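Local structure of telomere length regulator taz1 (Schizosaccharomyces pombe, 4ZMK) at residues F3-L8 with S54-K59; N11-T16 with G25-A30. The protein binds double-stranded telomeric DNA as a homodimer and regulates telomere length and function, the chain here being its dimerization domain. All blocks are in the same frame, centred on the assembly; numbering follows the deposited sequence. Where two conformers were deposited one is given.

Contacts 1 and 2 lie in one small all-helical domain, their centres about 10 Å apart, and both fasten the N-terminal part of the chain onto a hairpin formed by the long helices 20-40 and 44-70. In chain order the short helix 3-7 comes first, then the loop 11-16, then helix 20-40 with segment 25-30, and last helix 44-70 with segment 54-59, so contact 2 falls entirely within the span that contact 1 bridges. The two meet where Leu8 and Leu57 pack on Ala30, and Leu57 also on Val27. Both reach the second subunit, which places them beside the dimer interface.

Contact 1. Residues F3-L8 with S54-K59; sequences FSERTL and SHTLSK
Thr56 lies against the side chains of Ser4 and Glu5, where the one-and-a-half-turn helix 3-7 packs on the middle of helix 44-70, the second arm of the helical hairpin in this dimerization domain. Its two branches divide the work. OG1 faces the methylene of Ser4, with Thr56 OG1 3.4 Å from Ser4 CB, while the methyl touches the aliphatic part of Glu5, Thr56 CG2 to Glu5 CG being 3.6 Å; these two side chains cross at about a right angle. A chi1 of -61° sets OG1 beside its own backbone N and turns CG2 anti to that N, against Glu5 CG. The hydroxyl of Thr56 has its hydrogen-bond partner within its own helix, the carbonyl oxygen of Asp52, and a water joins it to Ser4, 3.2 Å from Ser4 OG and weakly held at Thr56 OG1. In one of the two conformers modelled for Glu5, a second water donates to Glu5 OE2 at 3.1 Å and, weakly, to the backbone oxygen of Thr56. There the Glu5 chain is extended beyond CG, carrying the carboxylate away from the methyl, OE2 ending 4.8 Å from Lys59 NZ; any attraction would be long-range. On the other side of helix 44-70, Ser58 OG hydrogen-bonds Asp32 of the second subunit and, in one of its two conformers, Ser54 OG bonds Thr35 of that subunit. Within the short helix, Thr7 OG1 donates to Phe3 O at 2.8 Å from above the carbonyl plane, opposite the face used by Thr7 N, and sits 3.5 Å above the centre of the Phe3 ring.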
# COMPACT_ATOMS: atom_id res chain seq x y z
N PHE A 3 -4.10 -9.82 13.67
CA PHE A 3 -3.65 -10.81 12.70
C PHE A 3 -2.92 -10.14 11.54
O PHE A 3 -1.85 -10.57 11.16
CB PHE A 3 -4.84 -11.62 12.17
CG PHE A 3 -4.46 -12.67 11.18
CD1 PHE A 3 -4.54 -12.40 9.82
CD2 PHE A 3 -4.02 -13.90 11.60
CE1 PHE A 3 -4.18 -13.36 8.90
CE2 PHE A 3 -3.66 -14.86 10.68
CZ PHE A 3 -3.74 -14.59 9.33
N SER A 4 -3.50 -9.08 11.00
CA SER A 4 -2.91 -8.39 9.86
C SER A 4 -1.62 -7.66 10.22
O SER A 4 -0.66 -7.72 9.47
CB SER A 4 -3.91 -7.41 9.24
OG SER A 4 -5.03 -8.10 8.75
N GLU A 5 -1.59 -6.97 11.36
CA GLU A 5 -0.38 -6.28 11.80
C GLU A 5 0.81 -7.24 11.91
O GLU A 5 1.91 -6.94 11.45
CB GLU A 5 -0.61 -5.60 13.15
CG GLU A 5 -1.62 -4.47 13.10
CD GLU A 5 -1.83 -3.81 14.45
OE1 GLU A 5 -1.54 -4.46 15.48
OE2 GLU A 5 -2.28 -2.65 14.48
N ARG A 6 0.57 -8.41 12.50
CA ARG A 6 1.61 -9.39 12.69
C ARG A 6 2.00 -10.05 11.37
O ARG A 6 3.18 -10.23 11.08
CB ARG A 6 1.17 -10.45 13.69
CG ARG A 6 2.19 -11.52 13.96
CD ARG A 6 3.18 -11.12 15.04
NE ARG A 6 4.07 -12.23 15.37
CZ ARG A 6 5.38 -12.25 15.15
NH1 ARG A 6 5.97 -11.19 14.61
NH2 ARG A 6 6.10 -13.31 15.48
N THR A 7 1.00 -10.39 10.56
CA THR A 7 1.24 -11.12 9.32
C THR A 7 2.00 -10.24 8.33
O THR A 7 2.86 -10.73 7.60
CB THR A 7 -0.09 -11.62 8.70
OG1 THR A 7 -0.72 -12.53 9.59
CG2 THR A 7 0.13 -12.31 7.38
N LEU A 8 1.70 -8.94 8.33
CA LEU A 8 2.30 -8.00 7.38
C LEU A 8 3.58 -7.36 7.91
O LEU A 8 4.23 -6.58 7.22
CB LEU A 8 1.29 -6.90 7.01
CG LEU A 8 0.03 -7.36 6.30
CD1 LEU A 8 -0.84 -6.18 5.92
CD2 LEU A 8 0.40 -8.19 5.07
N SER A 54 -5.25 -4.41 3.56
CA SER A 54 -5.19 -3.09 2.95
C SER A 54 -5.46 -1.98 3.96
O SER A 54 -4.74 -1.00 4.05
CB SER A 54 -6.18 -3.00 1.80
OG SER A 54 -6.10 -1.75 1.13
N HIS A 55 -6.53 -2.17 4.72
CA HIS A 55 -6.97 -1.24 5.75
C HIS A 55 -5.96 -1.09 6.88
O HIS A 55 -5.72 0.00 7.37
CB HIS A 55 -8.30 -1.71 6.32
CG HIS A 55 -8.94 -0.73 7.25
ND1 HIS A 55 -9.03 -0.95 8.61
CD2 HIS A 55 -9.50 0.48 7.02
CE1 HIS A 55 -9.63 0.08 9.17
NE2 HIS A 55 -9.93 0.96 8.23
N THR A 56 -5.40 -2.21 7.31
CA THR A 56 -4.41 -2.22 8.37
C THR A 56 -3.15 -1.47 7.92
O THR A 56 -2.59 -0.69 8.67
CB THR A 56 -4.07 -3.67 8.76
OG1 THR A 56 -5.25 -4.31 9.24
CG2 THR A 56 -2.95 -3.74 9.81
N LEU A 57 -2.73 -1.70 6.69
CA LEU A 57 -1.57 -1.04 6.12
C LEU A 57 -1.81 0.47 6.01
O LEU A 57 -0.95 1.27 6.39
CB LEU A 57 -1.24 -1.65 4.77
CG LEU A 57 -0.04 -1.11 4.00
CD1 LEU A 57 1.21 -1.35 4.76
CD2 LEU A 57 0.04 -1.80 2.65
N SER A 58 -2.97 0.85 5.50
CA SER A 58 -3.32 2.26 5.35
C SER A 58 -3.28 2.97 6.72
O SER A 58 -2.70 4.04 6.87
CB SER A 58 -4.70 2.39 4.72
OG SER A 58 -5.00 3.73 4.40
N LYS A 59 -3.87 2.33 7.71
CA LYS A 59 -3.96 2.88 9.05
C LYS A 59 -2.55 3.04 9.64
O LYS A 59 -2.28 4.00 10.37
CB LYS A 59 -4.84 1.97 9.90
CG LYS A 59 -5.03 2.38 11.33
CD LYS A 59 -5.80 1.31 12.10
CE LYS A 59 -5.57 1.48 13.61
NZ LYS A 59 -6.01 0.30 14.41
O HOH W 1 -7.34 -6.69 10.52
O HOH W 2 -2.25 -0.66 12.09

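Contact 2. Residues N11-T16 with G25-A30; sequences NSIDNT and GLVSSA
Leu26 and Val27, successive residues of helix 20-40, receive the side chain of Ile13 from the loop that follows helix 3-7, a loop-on-helix contact in the dimerization domain. Leu26 meets Ile13 at both ends of its side chain: CB is 4.0 Å from Ile13 CD1, and the methyl CD1 lies 4.2 Å from Ile13 CG1, the two chains sliding past each other in opposite directions. Next along, Val27 offers one methyl, CG2, at 3.8 Å from Ile13 CD1, and here the side chains cross at about a right angle. The reach of Ile13 comes from its extended form, CG1 anti to the backbone N (chi1 -159°) and chi2 167°, which carries CD1 out to touch both. Leu61 of helix 44-70 also touches Ile13 and Val27, and Val27 meets Leu61 of the second subunit. Ile13 stands in a type I turn from Ser12 to Asn15, closed by Asn15 N to Ser12 O at 2.9 Å, while, from helix 44-70, Arg64 bonds the backbone oxygens of Ile13 and Asn15 and Ser63 bonds Asp14. The contact is purely apolar, so its hold on helix 20-40 rests on van der Waals packing of methyl and methylene groups.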
# COMPACT_ATOMS: atom_id res chain seq x y z
N ASN A 11 4.43 -3.87 12.90
CA ASN A 11 4.31 -3.33 14.25
C ASN A 11 5.34 -2.25 14.58
O ASN A 11 5.27 -1.66 15.65
CB ASN A 11 4.35 -4.44 15.30
CG ASN A 11 5.69 -5.11 15.40
OD1 ASN A 11 6.71 -4.61 14.93
ND2 ASN A 11 5.71 -6.28 16.03
N SER A 12 6.28 -1.99 13.68
CA SER A 12 7.24 -0.91 13.91
C SER A 12 7.22 0.14 12.81
O SER A 12 8.05 1.04 12.82
CB SER A 12 8.67 -1.45 14.04
OG SER A 12 8.84 -2.24 15.20
N ILE A 13 6.30 0.04 11.86
CA ILE A 13 6.40 0.86 10.66
C ILE A 13 6.20 2.35 10.95
O ILE A 13 6.57 3.20 10.15
CB ILE A 13 5.41 0.40 9.57
CG1 ILE A 13 5.88 0.91 8.20
CG2 ILE A 13 4.00 0.85 9.89
CD1 ILE A 13 5.17 0.28 7.05
N ASP A 14 5.66 2.69 12.12
CA ASP A 14 5.46 4.10 12.43
C ASP A 14 6.53 4.61 13.38
O ASP A 14 6.41 5.70 13.94
CB ASP A 14 4.07 4.33 13.03
CG ASP A 14 3.83 3.53 14.28
OD1 ASP A 14 4.51 2.50 14.47
OD2 ASP A 14 2.94 3.93 15.06
N ASN A 15 7.59 3.81 13.54
CA ASN A 15 8.79 4.23 14.24
C ASN A 15 9.63 5.08 13.30
O ASN A 15 10.01 4.62 12.23
CB ASN A 15 9.59 3.01 14.73
CG ASN A 15 10.84 3.38 15.54
OD1 ASN A 15 11.38 4.48 15.43
ND2 ASN A 15 11.32 2.43 16.33
N THR A 16 9.91 6.32 13.69
CA THR A 16 10.61 7.24 12.81
C THR A 16 12.09 6.91 12.62
O THR A 16 12.75 7.47 11.74
CB THR A 16 10.51 8.69 13.32
OG1 THR A 16 11.20 8.79 14.57
CG2 THR A 16 9.05 9.11 13.50
N GLY A 25 10.16 -0.84 1.73
CA GLY A 25 10.32 -2.28 1.65
C GLY A 25 9.23 -3.03 2.40
O GLY A 25 8.79 -4.07 1.95
N LEU A 26 8.81 -2.49 3.53
CA LEU A 26 7.76 -3.12 4.33
C LEU A 26 6.40 -2.97 3.65
O LEU A 26 5.60 -3.90 3.66
CB LEU A 26 7.72 -2.51 5.74
CG LEU A 26 8.93 -2.78 6.64
CD1 LEU A 26 8.81 -2.04 7.95
CD2 LEU A 26 9.10 -4.25 6.88
N VAL A 27 6.14 -1.81 3.05
CA VAL A 27 4.88 -1.56 2.36
C VAL A 27 4.77 -2.43 1.11
O VAL A 27 3.76 -3.10 0.89
CB VAL A 27 4.73 -0.08 2.01
CG1 VAL A 27 3.41 0.17 1.33
CG2 VAL A 27 4.83 0.74 3.27
N SER A 28 5.83 -2.42 0.30
CA SER A 28 5.92 -3.26 -0.89
C SER A 28 5.61 -4.72 -0.57
O SER A 28 4.85 -5.37 -1.27
CB SER A 28 7.33 -3.14 -1.49
OG SER A 28 7.47 -3.90 -2.68
N SER A 29 6.24 -5.22 0.49
CA SER A 29 6.05 -6.60 0.93
C SER A 29 4.59 -6.86 1.29
O SER A 29 4.03 -7.89 0.92
CB SER A 29 6.96 -6.89 2.12
OG SER A 29 6.79 -8.21 2.58
N ALA A 30 3.99 -5.92 2.01
CA ALA A 30 2.59 -6.03 2.41
C ALA A 30 1.67 -6.01 1.20
O ALA A 30 0.77 -6.84 1.08
CB ALA A 30 2.23 -4.93 3.39